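Local coordinates for esterase LipW (Mycobacterium marinum, PDB 3QH4), which probably hydrolyses ester bonds with strict substrate selectivity, as a mycobacterial esterase of the alpha/beta hydrolase fold, at residues A[245-250]-A[269-274]; A[187-192]-A[312-317]; A[168-173]-A[236-241]. One frame throughout, in Å; residues are numbered along the deposited sequence.

Contact 1: residues A[245-250]-A[269-274]; sequences AGLPAT and QRLLGA
No ring takes part where A245 meets A274; the A274 methyl lies against the A245 backbone, with A274 CB 3.6 Å from A245 N. Beside this pair a water accepts from G246 N at 3.0 Å and donates to A274 O at 2.9 Å, bridging the two segments where they share no direct hydrogen bond. Strand 250-255, helix 261-273 and the adjacent parallel strand 278-283 form a beta-alpha-beta crossover of the alpha/beta hydrolase fold; the contact sets the end of its helix against the loop leading into its first strand. Deeper in, L271 sends its two branches to different partners. L271 CD2 meets L247 CD1 at 3.9 Å, the side chains crossing at about a right angle, while L271 CD1 lies 3.9 Å from T250 CG2. L244 and T278 also pack on L271. G246 takes the positive phi (90°) that favours glycine. In T250, OG1 is anti to the carbonyl carbon, which lets the hydroxyl turn back along its own chain: T250 OG1 donates to P248 O at 2.9 Å, with a C=O...donor angle of 151° and the donor 17° from the carbonyl plane.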
loop_
_atom_site.group_PDB
_atom_site.type_symbol
_atom_site.label_atom_id
_atom_site.label_comp_id
_atom_site.label_asym_id
_atom_site.label_seq_id
_atom_site.Cartn_x
_atom_site.Cartn_y
_atom_site.Cartn_z
ATOM N N ALA A 245 4.519 -17.692 -10.989
ATOM C CA ALA A 245 3.341 -18.500 -11.314
ATOM C C ALA A 245 2.565 -18.827 -10.059
ATOM O O ALA A 245 3.147 -19.117 -9.004
ATOM C CB ALA A 245 3.719 -19.781 -12.057
ATOM N N GLY A 246 1.241 -18.766 -10.165
ATOM C CA GLY A 246 0.388 -19.159 -9.052
ATOM C C GLY A 246 0.026 -18.060 -8.067
ATOM O O GLY A 246 -0.780 -18.295 -7.144
ATOM N N LEU A 247 0.615 -16.878 -8.235
ATOM C CA LEU A 247 0.185 -15.724 -7.438
ATOM C C LEU A 247 -1.256 -15.335 -7.787
ATOM O O LEU A 247 -1.732 -15.644 -8.897
ATOM C CB LEU A 247 1.134 -14.540 -7.640
ATOM C CG LEU A 247 2.541 -14.776 -7.081
ATOM C CD1 LEU A 247 3.466 -13.604 -7.444
ATOM C CD2 LEU A 247 2.532 -14.965 -5.534
ATOM N N PRO A 248 -1.969 -14.694 -6.834
ATOM C CA PRO A 248 -3.359 -14.298 -7.065
ATOM C C PRO A 248 -3.484 -13.262 -8.178
ATOM O O PRO A 248 -2.557 -12.461 -8.391
ATOM C CB PRO A 248 -3.812 -13.680 -5.734
ATOM C CG PRO A 248 -2.655 -13.729 -4.823
ATOM C CD PRO A 248 -1.479 -14.330 -5.492
ATOM N N ALA A 249 -4.625 -13.308 -8.863
ATOM C CA ALA A 249 -5.042 -12.242 -9.765
ATOM C C ALA A 249 -4.749 -10.868 -9.155
ATOM O O ALA A 249 -4.894 -10.666 -7.943
ATOM C CB ALA A 249 -6.502 -12.385 -10.075
ATOM N N THR A 250 -4.308 -9.945 -10.001
ATOM C CA THR A 250 -3.684 -8.700 -9.536
ATOM C C THR A 250 -4.279 -7.469 -10.225
ATOM O O THR A 250 -4.605 -7.538 -11.427
ATOM C CB THR A 250 -2.169 -8.767 -9.851
ATOM O OG1 THR A 250 -1.596 -9.852 -9.110
ATOM C CG2 THR A 250 -1.420 -7.450 -9.468
ATOM N N GLN A 269 4.746 -7.172 -16.240
ATOM C CA GLN A 269 5.025 -7.994 -17.416
ATOM C C GLN A 269 5.372 -9.419 -16.950
ATOM O O GLN A 269 4.934 -10.393 -17.557
ATOM C CB GLN A 269 6.179 -7.385 -18.221
ATOM C CG GLN A 269 6.761 -8.334 -19.244
ATOM C CD GLN A 269 5.882 -8.496 -20.448
ATOM O OE1 GLN A 269 5.077 -9.468 -20.545
ATOM N NE2 GLN A 269 6.010 -7.567 -21.389
ATOM N N ARG A 270 6.111 -9.526 -15.849
ATOM C CA ARG A 270 6.470 -10.848 -15.335
ATOM C C ARG A 270 5.260 -11.604 -14.800
ATOM O O ARG A 270 5.154 -12.807 -15.009
ATOM C CB ARG A 270 7.584 -10.721 -14.295
ATOM C CG ARG A 270 8.852 -10.199 -14.943
ATOM C CD ARG A 270 10.104 -10.664 -14.190
ATOM N NE ARG A 270 10.079 -10.300 -12.778
ATOM C CZ ARG A 270 10.161 -11.171 -11.771
ATOM N NH1 ARG A 270 10.155 -10.719 -10.532
ATOM N NH2 ARG A 270 10.276 -12.487 -11.992
ATOM N N LEU A 271 4.343 -10.904 -14.129
ATOM C CA LEU A 271 3.096 -11.545 -13.684
ATOM C C LEU A 271 2.341 -12.112 -14.889
ATOM O O LEU A 271 1.950 -13.283 -14.903
ATOM C CB LEU A 271 2.208 -10.560 -12.929
ATOM C CG LEU A 271 2.659 -10.164 -11.508
ATOM C CD1 LEU A 271 1.773 -8.997 -11.014
ATOM C CD2 LEU A 271 2.548 -11.376 -10.544
ATOM N N LEU A 272 2.163 -11.271 -15.898
ATOM C CA LEU A 272 1.490 -11.693 -17.126
ATOM C C LEU A 272 2.201 -12.884 -17.776
ATOM O O LEU A 272 1.553 -13.854 -18.206
ATOM C CB LEU A 272 1.390 -10.498 -18.082
ATOM C CG LEU A 272 0.407 -9.460 -17.553
ATOM C CD1 LEU A 272 0.650 -8.094 -18.262
ATOM C CD2 LEU A 272 -1.050 -9.930 -17.753
ATOM N N GLY A 273 3.530 -12.800 -17.871
ATOM C CA GLY A 273 4.331 -13.895 -18.453
ATOM C C GLY A 273 4.159 -15.215 -17.699
ATOM O O GLY A 273 4.218 -16.297 -18.293
ATOM N N ALA A 274 3.917 -15.119 -16.406
ATOM C CA ALA A 274 3.751 -16.283 -15.537
ATOM C C ALA A 274 2.305 -16.792 -15.525
ATOM O O ALA A 274 1.973 -17.738 -14.800
ATOM C CB ALA A 274 4.217 -15.942 -14.099
HETATM O O HOH W 1 -0.007 -18.434 -12.823
#

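Contact 2: residues A[187-192]-A[312-317]; sequences VIFQLL and ADAFYP
F189 faces A314, in the last turn of helix 298-315, their CA atoms 6.8 Å apart. The helix is finishing here: Y316 N still bonds to A312 O at 2.7 Å, but Y316 itself has left helical backbone angles. The methyl of A314 points at the strand and approaches the F189 ring obliquely, with A314 CB 3.8 Å from F189 CD1 and slightly farther from CG. The F189 side chain leaves its backbone toward the helix, and with CG anti to the backbone N (chi1 -161°) the ring is set beside that methyl. I188 reaches the same helix end by another route. Its CG1 branch stands between the backbone N and the carbonyl carbon (chi1 67°), and the chain extends from there to place CD1 3.7 Å from A314 O. That same methyl, I188 CD1, meets the edge of the F315 ring near its plane, 3.9 Å from F315 CD1. No hydrogen bond crosses; the segments meet by van der Waals contacts, mostly between carbons. The contact packs the C-terminal helix 298-315 against the central sheet of the alpha/beta hydrolase fold. A310 and L311 of this helix also pack on F189, and F315 lies on A161 of strand 160-165. That strand pairs with strand 189-193, while helix 167-181 packs on V187, Q190 and L192.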
loop_
_atom_site.group_PDB
_atom_site.type_symbol
_atom_site.label_atom_id
_atom_site.label_comp_id
_atom_site.label_asym_id
_atom_site.label_seq_id
_atom_site.Cartn_x
_atom_site.Cartn_y
_atom_site.Cartn_z
ATOM N N VAL A 187 -5.658 -16.690 -0.862
ATOM C CA VAL A 187 -5.946 -15.279 -1.189
ATOM C C VAL A 187 -6.386 -15.229 -2.650
ATOM O O VAL A 187 -5.698 -15.761 -3.519
ATOM C CB VAL A 187 -4.660 -14.407 -0.983
ATOM C CG1 VAL A 187 -4.782 -13.033 -1.662
ATOM C CG2 VAL A 187 -4.371 -14.224 0.541
ATOM N N ILE A 188 -7.534 -14.605 -2.925
ATOM C CA ILE A 188 -8.079 -14.636 -4.267
ATOM C C ILE A 188 -7.729 -13.421 -5.122
ATOM O O ILE A 188 -7.968 -13.421 -6.341
ATOM C CB ILE A 188 -9.608 -14.846 -4.291
ATOM C CG1 ILE A 188 -10.351 -13.639 -3.691
ATOM C CG2 ILE A 188 -9.962 -16.197 -3.584
ATOM C CD1 ILE A 188 -11.871 -13.695 -3.930
ATOM N N PHE A 189 -7.153 -12.392 -4.505
ATOM C CA PHE A 189 -6.840 -11.204 -5.278
ATOM C C PHE A 189 -5.810 -10.383 -4.544
ATOM O O PHE A 189 -5.836 -10.345 -3.303
ATOM C CB PHE A 189 -8.093 -10.346 -5.470
ATOM C CG PHE A 189 -7.976 -9.354 -6.603
ATOM C CD1 PHE A 189 -8.224 -9.755 -7.917
ATOM C CD2 PHE A 189 -7.629 -8.022 -6.351
ATOM C CE1 PHE A 189 -8.129 -8.833 -8.970
ATOM C CE2 PHE A 189 -7.487 -7.100 -7.400
ATOM C CZ PHE A 189 -7.751 -7.507 -8.718
ATOM N N GLN A 190 -4.931 -9.719 -5.296
ATOM C CA GLN A 190 -4.004 -8.745 -4.686
ATOM C C GLN A 190 -4.112 -7.406 -5.396
ATOM O O GLN A 190 -4.048 -7.320 -6.638
ATOM C CB GLN A 190 -2.541 -9.253 -4.678
ATOM C CG GLN A 190 -1.917 -9.535 -6.046
ATOM C CD GLN A 190 -0.443 -9.979 -5.942
ATOM O OE1 GLN A 190 0.335 -9.480 -5.111
ATOM N NE2 GLN A 190 -0.089 -10.979 -6.742
ATOM N N LEU A 191 -4.197 -6.347 -4.604
ATOM C CA LEU A 191 -4.340 -4.998 -5.172
ATOM C C LEU A 191 -3.127 -4.187 -4.741
ATOM O O LEU A 191 -2.908 -3.965 -3.543
ATOM C CB LEU A 191 -5.649 -4.367 -4.663
ATOM C CG LEU A 191 -5.996 -2.983 -5.212
ATOM C CD1 LEU A 191 -7.518 -2.857 -5.322
ATOM C CD2 LEU A 191 -5.413 -1.903 -4.294
ATOM N N LEU A 192 -2.286 -3.857 -5.714
ATOM C CA LEU A 192 -0.986 -3.224 -5.433
ATOM C C LEU A 192 -1.003 -1.819 -6.049
ATOM O O LEU A 192 -0.827 -1.644 -7.274
ATOM C CB LEU A 192 0.169 -4.058 -6.007
ATOM C CG LEU A 192 0.186 -5.548 -5.666
ATOM C CD1 LEU A 192 1.317 -6.257 -6.399
ATOM C CD2 LEU A 192 0.337 -5.776 -4.151
ATOM N N ALA A 312 -14.545 -5.698 -6.626
ATOM C CA ALA A 312 -15.947 -6.154 -6.661
ATOM C C ALA A 312 -16.091 -7.327 -7.635
ATOM O O ALA A 312 -16.843 -8.274 -7.377
ATOM C CB ALA A 312 -16.880 -5.023 -7.049
ATOM N N ASP A 313 -15.380 -7.268 -8.752
ATOM C CA ASP A 313 -15.482 -8.378 -9.717
ATOM C C ASP A 313 -14.891 -9.665 -9.143
ATOM O O ASP A 313 -15.370 -10.764 -9.455
ATOM C CB ASP A 313 -14.842 -8.032 -11.060
ATOM C CG ASP A 313 -15.685 -7.042 -11.883
ATOM O OD1 ASP A 313 -16.858 -6.769 -11.527
ATOM O OD2 ASP A 313 -15.164 -6.527 -12.881
ATOM N N ALA A 314 -13.853 -9.535 -8.315
ATOM C CA ALA A 314 -13.229 -10.709 -7.686
ATOM C C ALA A 314 -14.173 -11.315 -6.646
ATOM O O ALA A 314 -14.324 -12.564 -6.530
ATOM C CB ALA A 314 -11.909 -10.288 -7.024
ATOM N N PHE A 315 -14.820 -10.417 -5.894
ATOM C CA PHE A 315 -15.695 -10.802 -4.783
ATOM C C PHE A 315 -17.107 -11.220 -5.231
ATOM O O PHE A 315 -17.750 -12.011 -4.539
ATOM C CB PHE A 315 -15.827 -9.650 -3.786
ATOM C CG PHE A 315 -14.582 -9.372 -2.978
ATOM C CD1 PHE A 315 -13.634 -10.379 -2.738
ATOM C CD2 PHE A 315 -14.396 -8.106 -2.394
ATOM C CE1 PHE A 315 -12.490 -10.139 -1.949
ATOM C CE2 PHE A 315 -13.242 -7.846 -1.613
ATOM C CZ PHE A 315 -12.293 -8.869 -1.386
ATOM N N TYR A 316 -17.584 -10.693 -6.369
ATOM C CA TYR A 316 -18.950 -10.933 -6.815
ATOM C C TYR A 316 -18.932 -11.282 -8.304
ATOM O O TYR A 316 -19.369 -10.488 -9.133
ATOM C CB TYR A 316 -19.812 -9.687 -6.549
ATOM C CG TYR A 316 -19.816 -9.213 -5.109
ATOM C CD1 TYR A 316 -20.649 -9.811 -4.163
ATOM C CD2 TYR A 316 -18.996 -8.160 -4.685
ATOM C CE1 TYR A 316 -20.680 -9.386 -2.854
ATOM C CE2 TYR A 316 -19.014 -7.721 -3.358
ATOM C CZ TYR A 316 -19.862 -8.350 -2.445
ATOM O OH TYR A 316 -19.891 -7.962 -1.125
ATOM N N PRO A 317 -18.332 -12.440 -8.648
ATOM C CA PRO A 317 -18.253 -12.865 -10.035
ATOM C C PRO A 317 -19.623 -13.131 -10.628
ATOM O O PRO A 317 -19.748 -13.114 -11.861
ATOM C CB PRO A 317 -17.405 -14.143 -9.985
ATOM C CG PRO A 317 -17.459 -14.614 -8.569
ATOM C CD PRO A 317 -17.662 -13.384 -7.730
ATOM O OXT PRO A 317 -20.623 -13.296 -9.905
#

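Contact 3: residues A[168-173]-A[236-241]; sequences GATLAA and SVPGRR
T170 and A173, one turn apart on helix 167-181, both meet the ring of P238. The T170 methyl comes in close, with T170 CG2 3.5 Å from P238 CD, tighter than usual for two carbons, and the two side chains cross at about a right angle. P238 CG also lies 3.7 Å from the carbonyl oxygen T170 O and 3.9 Å from A173 CB, so this one ring carbon touches both helix residues. All four touching residues, S236 among them, are buried. T170 is turned with CG2 anti to the backbone N and OG1 beside it (chi1 -44°), which separates the methyl, given to the proline, from the hydroxyl, which hydrogen-bonds to V196 O and weakly to S166 O. P238 in turn is set by a short 3-10 segment that it opens: R240 N bonds to V237 O at 2.9 Å and R241 N to P238 O at 3.0 Å. Farther out, G239 shares a backbone hydrogen bond with L197, and R240 NE forms a salt bridge with D199. G168 belongs to a GxSxG sequence consistent with the nucleophile elbow of this fold, in which S166 would be the nucleophile. No hydrogen bond crosses: the loop packs against helix 167-181, which follows the probable elbow, by van der Waals contact, mainly carbon to carbon, leaving the polar end of T170 to bind backbone carbonyls.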
loop_
_atom_site.group_PDB
_atom_site.type_symbol
_atom_site.label_atom_id
_atom_site.label_comp_id
_atom_site.label_asym_id
_atom_site.label_seq_id
_atom_site.Cartn_x
_atom_site.Cartn_y
_atom_site.Cartn_z
ATOM N N GLY A 168 3.451 -0.349 1.729
ATOM C CA GLY A 168 2.415 -1.307 2.157
ATOM C C GLY A 168 2.072 -2.352 1.113
ATOM O O GLY A 168 1.698 -3.482 1.442
ATOM N N ALA A 169 2.172 -1.982 -0.159
ATOM C CA ALA A 169 1.953 -2.968 -1.227
ATOM C C ALA A 169 3.065 -4.009 -1.271
ATOM O O ALA A 169 2.814 -5.138 -1.634
ATOM C CB ALA A 169 1.742 -2.264 -2.600
ATOM N N THR A 170 4.265 -3.632 -0.836
ATOM C CA THR A 170 5.388 -4.584 -0.710
ATOM C C THR A 170 4.980 -5.681 0.263
ATOM O O THR A 170 5.170 -6.880 -0.009
ATOM C CB THR A 170 6.657 -3.871 -0.173
ATOM O OG1 THR A 170 6.828 -2.608 -0.847
ATOM C CG2 THR A 170 7.883 -4.746 -0.439
ATOM N N LEU A 171 4.403 -5.262 1.384
ATOM C CA LEU A 171 3.950 -6.218 2.402
ATOM C C LEU A 171 2.780 -7.060 1.855
ATOM O O LEU A 171 2.749 -8.272 2.065
ATOM C CB LEU A 171 3.533 -5.496 3.666
ATOM C CG LEU A 171 4.577 -4.555 4.272
ATOM C CD1 LEU A 171 3.934 -3.758 5.447
ATOM C CD2 LEU A 171 5.869 -5.309 4.729
ATOM N N ALA A 172 1.823 -6.427 1.160
ATOM C CA ALA A 172 0.712 -7.156 0.572
ATOM C C ALA A 172 1.213 -8.213 -0.400
ATOM O O ALA A 172 0.696 -9.317 -0.438
ATOM C CB ALA A 172 -0.237 -6.198 -0.156
ATOM N N ALA A 173 2.240 -7.871 -1.186
ATOM C CA ALA A 173 2.809 -8.835 -2.134
ATOM C C ALA A 173 3.425 -10.026 -1.352
ATOM O O ALA A 173 3.401 -11.193 -1.809
ATOM C CB ALA A 173 3.873 -8.145 -2.983
ATOM N N SER A 236 12.401 -10.390 1.189
ATOM C CA SER A 236 12.262 -8.977 1.565
ATOM C C SER A 236 11.898 -8.071 0.391
ATOM O O SER A 236 11.384 -6.970 0.582
ATOM C CB SER A 236 13.548 -8.463 2.230
ATOM O OG SER A 236 14.708 -8.816 1.475
ATOM N N VAL A 237 12.163 -8.555 -0.820
ATOM C CA VAL A 237 12.081 -7.730 -2.046
ATOM C C VAL A 237 11.278 -8.514 -3.066
ATOM O O VAL A 237 11.824 -9.357 -3.768
ATOM C CB VAL A 237 13.487 -7.450 -2.619
ATOM C CG1 VAL A 237 13.400 -6.499 -3.830
ATOM C CG2 VAL A 237 14.452 -6.833 -1.495
ATOM N N PRO A 238 9.963 -8.261 -3.160
ATOM C CA PRO A 238 9.152 -9.094 -4.046
ATOM C C PRO A 238 9.619 -9.113 -5.505
ATOM O O PRO A 238 9.500 -10.167 -6.176
ATOM C CB PRO A 238 7.732 -8.496 -3.887
ATOM C CG PRO A 238 7.724 -7.941 -2.516
ATOM C CD PRO A 238 9.129 -7.348 -2.350
ATOM N N GLY A 239 10.193 -8.005 -6.003
ATOM C CA GLY A 239 10.601 -7.937 -7.375
ATOM C C GLY A 239 11.771 -8.860 -7.677
ATOM O O GLY A 239 12.014 -9.184 -8.843
ATOM N N ARG A 240 12.479 -9.306 -6.638
ATOM C CA ARG A 240 13.547 -10.306 -6.857
ATOM C C ARG A 240 13.071 -11.771 -6.973
ATOM O O ARG A 240 13.887 -12.668 -7.301
ATOM C CB ARG A 240 14.639 -10.194 -5.774
ATOM C CG ARG A 240 15.510 -8.942 -5.923
ATOM C CD ARG A 240 16.483 -8.900 -4.750
ATOM N NE ARG A 240 17.401 -7.757 -4.769
ATOM C CZ ARG A 240 18.653 -7.775 -5.238
ATOM N NH1 ARG A 240 19.132 -8.840 -5.859
ATOM N NH2 ARG A 240 19.428 -6.703 -5.111
ATOM N N ARG A 241 11.787 -12.034 -6.721
ATOM C CA ARG A 241 11.246 -13.402 -6.856
ATOM C C ARG A 241 11.292 -13.823 -8.324
ATOM O O ARG A 241 10.794 -13.102 -9.195
ATOM C CB ARG A 241 9.807 -13.504 -6.321
ATOM C CG ARG A 241 9.261 -14.935 -6.400
ATOM C CD ARG A 241 8.028 -15.109 -5.545
ATOM N NE ARG A 241 8.263 -14.700 -4.154
ATOM C CZ ARG A 241 9.066 -15.326 -3.281
ATOM N NH1 ARG A 241 9.715 -16.433 -3.611
ATOM N NH2 ARG A 241 9.175 -14.860 -2.046
#

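All three contacts lie around the parallel part of the central sheet. Along the chain both segments of contact 3 precede those of contact 1, which falls within the span between the segments of contact 2; the segments of contacts 2 and 3 interleave. The centres of contacts 1 and 2 are about 14 Å apart, as are those of contacts 1 and 3, while contacts 2 and 3 are separated by about 18 Å. Q190 N and A249 O, 2.8 Å apart, join contacts 2 and 1 where strand 189-193 runs beside the segment entering strand 250-255, and R270 NH1 reaches R241 O to tie contact 1 to contact 3. L192 packs on helix 167-181; the three contacts thus join helices and loops around neighbouring strands.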